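Side-chain contacts in CMP-sialic acid transporter 1 (Zea mays, PDB 6I1R), which probably carries CMP-sialic acid from the cytoplasm into the Golgi as a CMP antiporter, captured here outward-facing with CMP bound: residues S49-F52 / L53-C57; G177-T180 / E181-K185; L198-F201 / G202-N206. The protein carries 5 engineered substitutions. All coordinates share one frame; numbering follows the deposited sequence.

Interaction 1: S49-F52 / L53-C57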
loop_
_atom_site.group_PDB
_atom_site.type_symbol
_atom_site.label_atom_id
_atom_site.label_comp_id
_atom_site.label_asym_id
_atom_site.label_seq_id
_atom_site.Cartn_x
_atom_site.Cartn_y
_atom_site.Cartn_z
ATOM N N SER B 49 -20.506 -21.470 -8.302
ATOM C CA SER B 49 -21.463 -22.275 -7.542
ATOM C C SER B 49 -22.767 -22.412 -8.338
ATOM O O SER B 49 -23.290 -23.517 -8.504
ATOM C CB SER B 49 -21.703 -21.685 -6.177
ATOM O OG SER B 49 -20.504 -21.676 -5.418
ATOM N N GLY B 50 -23.267 -21.284 -8.837
ATOM C CA GLY B 50 -24.448 -21.264 -9.696
ATOM C C GLY B 50 -24.301 -22.198 -10.886
ATOM O O GLY B 50 -25.241 -22.913 -11.237
ATOM N N PHE B 51 -23.120 -22.201 -11.500
ATOM C CA PHE B 51 -22.851 -23.091 -12.628
ATOM C C PHE B 51 -23.047 -24.547 -12.195
ATOM O O PHE B 51 -23.766 -25.296 -12.853
ATOM C CB PHE B 51 -21.437 -22.892 -13.180
ATOM C CG PHE B 51 -21.038 -23.912 -14.217
ATOM C CD1 PHE B 51 -21.396 -23.750 -15.547
ATOM C CD2 PHE B 51 -20.323 -25.047 -13.861
ATOM C CE1 PHE B 51 -21.038 -24.692 -16.498
ATOM C CE2 PHE B 51 -19.969 -25.990 -14.813
ATOM C CZ PHE B 51 -20.326 -25.811 -16.130
ATOM N N PHE B 52 -22.405 -24.937 -11.097
ATOM C CA PHE B 52 -22.479 -26.319 -10.625
ATOM C C PHE B 52 -23.896 -26.638 -10.134
ATOM O O PHE B 52 -24.330 -27.779 -10.254
ATOM C CB PHE B 52 -21.444 -26.594 -9.530
ATOM C CG PHE B 52 -20.008 -26.624 -9.990
ATOM C CD1 PHE B 52 -19.655 -27.187 -11.209
ATOM C CD2 PHE B 52 -18.999 -26.115 -9.187
ATOM C CE1 PHE B 52 -18.332 -27.215 -11.622
ATOM C CE2 PHE B 52 -17.675 -26.147 -9.600
ATOM C CZ PHE B 52 -17.344 -26.697 -10.818
ATOM N N LEU B 53 -24.612 -25.655 -9.591
ATOM C CA LEU B 53 -26.003 -25.883 -9.187
ATOM C C LEU B 53 -26.840 -26.215 -10.430
ATOM O O LEU B 53 -27.557 -27.213 -10.446
ATOM C CB LEU B 53 -26.544 -24.646 -8.461
ATOM C CG LEU B 53 -27.969 -24.766 -7.919
ATOM C CD1 LEU B 53 -28.113 -25.984 -7.016
ATOM C CD2 LEU B 53 -28.373 -23.502 -7.177
ATOM N N TRP B 54 -26.723 -25.378 -11.460
ATOM C CA TRP B 54 -27.405 -25.579 -12.749
ATOM C C TRP B 54 -27.101 -26.981 -13.294
ATOM O O TRP B 54 -28.014 -27.740 -13.633
ATOM C CB TRP B 54 -26.988 -24.479 -13.735
ATOM C CG TRP B 54 -27.454 -24.661 -15.149
ATOM C CD1 TRP B 54 -28.610 -24.189 -15.702
ATOM C CD2 TRP B 54 -26.751 -25.333 -16.210
ATOM N NE1 TRP B 54 -28.682 -24.534 -17.025
ATOM C CE2 TRP B 54 -27.554 -25.234 -17.367
ATOM C CE3 TRP B 54 -25.531 -26.014 -16.294
ATOM C CZ2 TRP B 54 -27.171 -25.788 -18.589
ATOM C CZ3 TRP B 54 -25.155 -26.565 -17.501
ATOM C CH2 TRP B 54 -25.969 -26.456 -18.630
ATOM N N LYS B 55 -25.812 -27.308 -13.356
ATOM C CA LYS B 55 -25.335 -28.589 -13.879
ATOM C C LYS B 55 -25.879 -29.747 -13.031
ATOM O O LYS B 55 -26.196 -30.809 -13.566
ATOM C CB LYS B 55 -23.803 -28.607 -13.901
ATOM C CG LYS B 55 -23.168 -29.912 -14.366
ATOM C CD LYS B 55 -21.686 -29.785 -14.650
ATOM C CE LYS B 55 -21.058 -31.081 -15.120
ATOM N NZ LYS B 55 -19.652 -30.884 -15.544
ATOM N N GLU B 56 -25.970 -29.539 -11.717
ATOM C CA GLU B 56 -26.466 -30.563 -10.792
ATOM C C GLU B 56 -27.964 -30.803 -11.026
ATOM O O GLU B 56 -28.424 -31.940 -10.945
ATOM C CB GLU B 56 -26.210 -30.149 -9.341
ATOM C CG GLU B 56 -26.367 -31.286 -8.347
ATOM C CD GLU B 56 -26.276 -30.866 -6.890
ATOM O OE1 GLU B 56 -26.981 -29.913 -6.506
ATOM O OE2 GLU B 56 -25.502 -31.496 -6.142
ATOM N N CYS B 57 -28.717 -29.742 -11.306
ATOM C CA CYS B 57 -30.159 -29.863 -11.534
ATOM C C CYS B 57 -30.431 -30.610 -12.845
ATOM O O CYS B 57 -31.402 -31.359 -12.953
ATOM C CB CYS B 57 -30.828 -28.494 -11.558
ATOM S SG CYS B 57 -30.760 -27.640 -9.961
#

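Interaction 2: G177-T180 / E181-K185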
loop_
_atom_site.group_PDB
_atom_site.type_symbol
_atom_site.label_atom_id
_atom_site.label_comp_id
_atom_site.label_asym_id
_atom_site.label_seq_id
_atom_site.Cartn_x
_atom_site.Cartn_y
_atom_site.Cartn_z
ATOM N N GLY B 177 -17.021 -17.700 10.713
ATOM C CA GLY B 177 -16.723 -19.066 10.299
ATOM C C GLY B 177 -17.626 -20.080 10.980
ATOM O O GLY B 177 -18.162 -20.975 10.329
ATOM N N VAL B 178 -17.799 -19.941 12.292
ATOM C CA VAL B 178 -18.602 -20.903 13.056
ATOM C C VAL B 178 -20.069 -20.794 12.617
ATOM O O VAL B 178 -20.743 -21.818 12.503
ATOM C CB VAL B 178 -18.427 -20.727 14.580
ATOM C CG1 VAL B 178 -19.710 -20.993 15.357
ATOM C CG2 VAL B 178 -17.300 -21.604 15.109
ATOM N N TYR B 179 -20.561 -19.584 12.359
ATOM C CA TYR B 179 -21.954 -19.448 11.943
ATOM C C TYR B 179 -22.150 -20.054 10.548
ATOM O O TYR B 179 -23.194 -20.641 10.276
ATOM C CB TYR B 179 -22.431 -17.994 11.960
ATOM C CG TYR B 179 -23.931 -17.878 11.862
ATOM C CD1 TYR B 179 -24.732 -18.131 12.963
ATOM C CD2 TYR B 179 -24.556 -17.570 10.664
ATOM C CE1 TYR B 179 -26.113 -18.051 12.889
ATOM C CE2 TYR B 179 -25.936 -17.488 10.570
ATOM C CZ TYR B 179 -26.717 -17.729 11.687
ATOM O OH TYR B 179 -28.078 -17.651 11.612
ATOM N N THR B 180 -21.153 -19.910 9.677
ATOM C CA THR B 180 -21.218 -20.495 8.336
ATOM C C THR B 180 -21.402 -22.014 8.456
ATOM O O THR B 180 -22.317 -22.578 7.855
ATOM C CB THR B 180 -19.983 -20.117 7.507
ATOM O OG1 THR B 180 -19.930 -18.691 7.427
ATOM C CG2 THR B 180 -19.998 -20.702 6.111
ATOM N N GLU B 181 -20.546 -22.659 9.249
ATOM C CA GLU B 181 -20.636 -24.106 9.482
ATOM C C GLU B 181 -22.055 -24.467 9.936
ATOM O O GLU B 181 -22.640 -25.441 9.454
ATOM C CB GLU B 181 -19.614 -24.557 10.528
ATOM C CG GLU B 181 -19.682 -26.043 10.839
ATOM C CD GLU B 181 -18.427 -26.639 11.451
ATOM O OE1 GLU B 181 -17.487 -25.873 11.746
ATOM O OE2 GLU B 181 -18.393 -27.870 11.640
ATOM N N TYR B 182 -22.591 -23.680 10.868
ATOM C CA TYR B 182 -23.959 -23.874 11.337
ATOM C C TYR B 182 -24.902 -23.925 10.127
ATOM O O TYR B 182 -25.665 -24.877 9.986
ATOM C CB TYR B 182 -24.348 -22.786 12.343
ATOM C CG TYR B 182 -25.832 -22.599 12.542
ATOM C CD1 TYR B 182 -26.596 -23.564 13.178
ATOM C CD2 TYR B 182 -26.474 -21.454 12.100
ATOM C CE1 TYR B 182 -27.959 -23.399 13.367
ATOM C CE2 TYR B 182 -27.836 -21.273 12.280
ATOM C CZ TYR B 182 -28.582 -22.250 12.915
ATOM O OH TYR B 182 -29.925 -22.082 13.096
ATOM N N LEU B 183 -24.808 -22.929 9.245
ATOM C CA LEU B 183 -25.718 -22.822 8.096
ATOM C C LEU B 183 -25.592 -24.056 7.191
ATOM O O LEU B 183 -26.609 -24.625 6.793
ATOM C CB LEU B 183 -25.422 -21.538 7.311
ATOM C CG LEU B 183 -25.814 -20.226 7.992
ATOM C CD1 LEU B 183 -25.537 -19.042 7.078
ATOM C CD2 LEU B 183 -27.276 -20.233 8.416
ATOM N N MET B 184 -24.369 -24.467 6.866
ATOM C CA MET B 184 -24.170 -25.609 5.961
ATOM C C MET B 184 -24.785 -26.870 6.585
ATOM O O MET B 184 -25.486 -27.625 5.910
ATOM C CB MET B 184 -22.686 -25.879 5.680
ATOM C CG MET B 184 -21.868 -24.653 5.312
ATOM S SD MET B 184 -22.686 -23.545 4.140
ATOM C CE MET B 184 -22.343 -24.404 2.605
ATOM N N LYS B 185 -24.526 -27.075 7.876
ATOM C CA LYS B 185 -24.852 -28.339 8.546
ATOM C C LYS B 185 -26.290 -28.328 9.086
ATOM O O LYS B 185 -26.799 -29.389 9.454
ATOM C CB LYS B 185 -23.859 -28.616 9.680
ATOM C CG LYS B 185 -22.511 -29.170 9.236
ATOM C CD LYS B 185 -21.489 -29.236 10.350
ATOM C CE LYS B 185 -20.084 -29.500 9.855
ATOM N NZ LYS B 185 -19.843 -30.935 9.579
#

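Interaction 3: L198-F201 / G202-N206. With C5P (cytidine-5'-monophosphate), chain D.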
loop_
_atom_site.group_PDB
_atom_site.type_symbol
_atom_site.label_atom_id
_atom_site.label_comp_id
_atom_site.label_asym_id
_atom_site.label_seq_id
_atom_site.Cartn_x
_atom_site.Cartn_y
_atom_site.Cartn_z
ATOM N N LEU B 198 -25.230 -17.897 0.053
ATOM C CA LEU B 198 -24.161 -17.320 0.868
ATOM C C LEU B 198 -23.437 -16.224 0.077
ATOM O O LEU B 198 -23.306 -15.097 0.553
ATOM C CB LEU B 198 -23.197 -18.440 1.275
ATOM C CG LEU B 198 -22.022 -18.026 2.161
ATOM C CD1 LEU B 198 -22.509 -17.481 3.497
ATOM C CD2 LEU B 198 -21.073 -19.195 2.378
ATOM N N TYR B 199 -22.992 -16.564 -1.130
ATOM C CA TYR B 199 -22.128 -15.689 -1.927
ATOM C C TYR B 199 -22.944 -14.607 -2.648
ATOM O O TYR B 199 -22.361 -13.648 -3.152
ATOM C CB TYR B 199 -21.306 -16.512 -2.924
ATOM C CG TYR B 199 -20.380 -17.524 -2.296
ATOM C CD1 TYR B 199 -19.666 -17.228 -1.144
ATOM C CD2 TYR B 199 -20.201 -18.778 -2.860
ATOM C CE1 TYR B 199 -18.812 -18.151 -0.563
ATOM C CE2 TYR B 199 -19.348 -19.712 -2.293
ATOM C CZ TYR B 199 -18.650 -19.397 -1.142
ATOM O OH TYR B 199 -17.805 -20.305 -0.575
ATOM N N THR B 200 -24.266 -14.750 -2.713
ATOM C CA THR B 200 -25.113 -13.675 -3.240
ATOM C C THR B 200 -25.070 -12.494 -2.263
ATOM O O THR B 200 -24.782 -11.362 -2.657
ATOM C CB THR B 200 -26.541 -14.168 -3.512
ATOM O OG1 THR B 200 -26.492 -14.984 -4.682
ATOM C CG2 THR B 200 -27.537 -13.049 -3.724
ATOM N N PHE B 201 -25.330 -12.774 -0.990
ATOM C CA PHE B 201 -25.332 -11.739 0.043
ATOM C C PHE B 201 -23.932 -11.125 0.173
ATOM O O PHE B 201 -23.802 -9.921 0.402
ATOM C CB PHE B 201 -25.836 -12.310 1.371
ATOM C CG PHE B 201 -27.323 -12.557 1.413
ATOM C CD1 PHE B 201 -28.218 -11.506 1.284
ATOM C CD2 PHE B 201 -27.830 -13.837 1.582
ATOM C CE1 PHE B 201 -29.586 -11.729 1.319
ATOM C CE2 PHE B 201 -29.199 -14.057 1.620
ATOM C CZ PHE B 201 -30.075 -13.003 1.490
ATOM N N GLY B 202 -22.896 -11.946 0.015
ATOM C CA GLY B 202 -21.516 -11.459 0.021
ATOM C C GLY B 202 -21.255 -10.474 -1.108
ATOM O O GLY B 202 -20.649 -9.424 -0.889
ATOM N N VAL B 203 -21.711 -10.814 -2.314
ATOM C CA VAL B 203 -21.599 -9.912 -3.466
ATOM C C VAL B 203 -22.330 -8.604 -3.136
ATOM O O VAL B 203 -21.759 -7.527 -3.271
ATOM C CB VAL B 203 -22.138 -10.564 -4.758
ATOM C CG1 VAL B 203 -22.584 -9.538 -5.791
ATOM C CG2 VAL B 203 -21.118 -11.515 -5.367
ATOM N N ILE B 204 -23.577 -8.717 -2.685
ATOM C CA ILE B 204 -24.405 -7.550 -2.357
ATOM C C ILE B 204 -23.649 -6.650 -1.370
ATOM O O ILE B 204 -23.514 -5.448 -1.604
ATOM C CB ILE B 204 -25.782 -7.988 -1.807
ATOM C CG1 ILE B 204 -26.636 -8.657 -2.889
ATOM C CG2 ILE B 204 -26.515 -6.817 -1.168
ATOM C CD1 ILE B 204 -27.674 -9.615 -2.350
ATOM N N PHE B 205 -23.142 -7.235 -0.285
ATOM C CA PHE B 205 -22.533 -6.449 0.798
ATOM C C PHE B 205 -21.180 -5.874 0.353
ATOM O O PHE B 205 -20.905 -4.704 0.615
ATOM C CB PHE B 205 -22.402 -7.287 2.074
ATOM C CG PHE B 205 -23.614 -7.261 2.972
ATOM C CD1 PHE B 205 -24.844 -7.720 2.523
ATOM C CD2 PHE B 205 -23.524 -6.786 4.272
ATOM C CE1 PHE B 205 -25.955 -7.698 3.353
ATOM C CE2 PHE B 205 -24.636 -6.767 5.101
ATOM C CZ PHE B 205 -25.849 -7.222 4.640
ATOM N N ASN B 206 -20.346 -6.682 -0.305
ATOM C CA ASN B 206 -19.094 -6.190 -0.913
ATOM C C ASN B 206 -19.379 -4.949 -1.767
ATOM O O ASN B 206 -18.618 -3.982 -1.746
ATOM C CB ASN B 206 -18.415 -7.242 -1.799
ATOM C CG ASN B 206 -17.345 -8.042 -1.087
ATOM O OD1 ASN B 206 -17.555 -9.202 -0.744
ATOM N ND2 ASN B 206 -16.187 -7.438 -0.876
HETATM O O3P C5P D . -15.757 -13.897 1.356
HETATM P P C5P D . -15.649 -12.778 2.363
HETATM O O1P C5P D . -15.460 -13.239 3.788
HETATM O O2P C5P D . -14.737 -11.649 1.947
HETATM O "O5'" C5P D . -17.117 -12.114 2.362
HETATM C "C5'" C5P D . -17.302 -10.767 1.928
HETATM C "C4'" C5P D . -17.879 -9.942 3.070
HETATM O "O4'" C5P D . -16.817 -9.342 3.816
HETATM C "C3'" C5P D . -18.774 -8.826 2.549
HETATM O "O3'" C5P D . -20.119 -9.035 2.997
HETATM C "C2'" C5P D . -18.174 -7.526 3.067
HETATM O "O2'" C5P D . -19.080 -6.789 3.898
HETATM C "C1'" C5P D . -16.944 -7.918 3.872
HETATM N N1 C5P D . -15.755 -7.286 3.297
HETATM C C2 C5P D . -15.575 -5.892 3.409
HETATM N N3 C5P D . -14.481 -5.301 2.882
HETATM C C4 C5P D . -13.550 -6.042 2.242
HETATM C C5 C5P D . -13.714 -7.417 2.123
HETATM C C6 C5P D . -14.839 -8.027 2.665
HETATM O O2 C5P D . -16.432 -5.199 4.001
HETATM N N4 C5P D . -12.454 -5.443 1.715
#

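Interaction 1: S49-F52 / L53-C57
The ring of Phe51 lies aslant the aliphatic chain of Lys55 one helical turn further on, its CE2 4.2 Å from Lys55 CD. With CG of Lys55 anti to the backbone N (chi1 177°) and the rest of the chain fully extended, the methylenes run outward past the ring and carry the ammonium group beyond it. Phe52 CE1 adjoins the edge of the Phe51 ring, in its plane, so the two neighbouring phenylalanines also meet. Trp54 turns its indole edge to the backbone, with CE3 3.9 Å from Phe51 O. The Phe51-Trp54 and Phe51-Lys55 contacts are i to i+3 and i to i+4 on helix 37-59, whose greater part is predicted to span the membrane. Successive i to i+4 backbone bonds tie one turn to the next, from Leu53 N to Ser49 O through to Glu56 N to Phe52 O, the last of them 2.8 Å long. The CB atoms of Leu53 and Glu56 follow these bonds closely, that of Glu56 coming to 3.2 Å from Phe52 O. Phe51, Trp54 and Lys55 lie on the surface, whereas Leu53 and Glu56 reach Tyr192 on helix 191-216. The carboxylate of Glu56 is held through OE1 by the hydroxyl of Ser190, and the ring of Phe52 meets that of Tyr192 at about 50°.

Interaction 2: G177-T180 / E181-K185
Residues 177-185 form unbroken alpha helix, with i to i+4 backbone bonds such as Glu181 N to Gly177 O (3.1 Å) and Met184 N to Thr180 O (3.0 Å). On one side of it the side chains of Tyr179 and Tyr182 run alongside each other and point the same way. Tyr182 CD2 sits over a face of the Tyr179 ring, displaced toward its rim and 3.5 Å from Tyr179 CE1. The centroids are 5.1 Å apart and the planes are inclined at 50°, so the rings meet obliquely. Both rings have CG anti to the backbone N (chi1 -166° and 160°), which sends them out from the helix in company. Across the same tyrosine, Leu183 slants past the opposite half of the ring, with its CD2 3.7 Å from Tyr179 CE2, so Tyr179 is packed by residues three and four places ahead. Met184, bent at chi2 and chi3, lays its CG and SD by Thr180 O, with CG 3.3 Å from it. Both Thr180 and Met184 pack on Met254 of helix 234-256, and the Thr180 hydroxyl bonds back to Ala176 O. On a further side, the carboxylate of Glu181 is bound through OE1 by the backbone N of Asn259, while its OE2 makes a long salt bridge, 4.0 Å, to Lys185 NZ, which also bonds to Lys255 O. This i, i+3 and i, i+4 packing lies on helix 160-186, most of it predicted to span the membrane, in the helical bundle of a nucleotide-sugar transporter.

Interaction 3: L198-F201 / G202-N206
Gly202 starts the second turn by bonding its N to Leu198 O (3.2 Å); having no side chain, it lets the backbone face the nucleotide, with its O 3.9 Å from O3' of the bound CMP. Val203 comes next, its N bonded to Tyr199 O (3.0 Å) and its CG2 resting against that same oxygen. Ile204 reaches back along the helix: with CG1 beside the backbone N (chi1 -68°), CD1 reaches Thr200 CG2 at 3.7 Å and also lies 4.1 Å from Phe201 CD1, obliquely to that ring. Phe205 bonds through its N to Phe201 O (2.8 Å) and sets its CB beside the ribose O3', while its side chain packs on Val76, Ser79 and Val80 of helix 76-92. Asn206, which also touches Pro38, brings its CG to 4.0 Å from C3' of the nucleotide. With an alanine here the whole amide would be missing, which is likely to open a gap beside the ribose and cost the sugar part of its packing. One side of this helical turn thus lines the CMP site of the transporter, joined there by Pro38 and Ser79 from two other helices.

Along the chain the three contacts come in series, each within a single helix: interaction 1 on helix 37-59, interaction 2 on helix 160-186 and interaction 3 on helix 191-216, which follows directly after it. Interaction 3 touches both others, through Tyr199 against Ser49 and Leu198 against Thr180, with centres 18 and 16 Å away. Interactions 1 and 2 do not meet; their nearest atoms are about 9 Å apart. Only interaction 3 holds residues of the CMP pocket, although the side chains of Thr180 and Ser49 lie about 8 and 11 Å from the nucleotide. Helix 191-216, which lines part of the CMP site, is therefore packed against two others of the same transporter bundle.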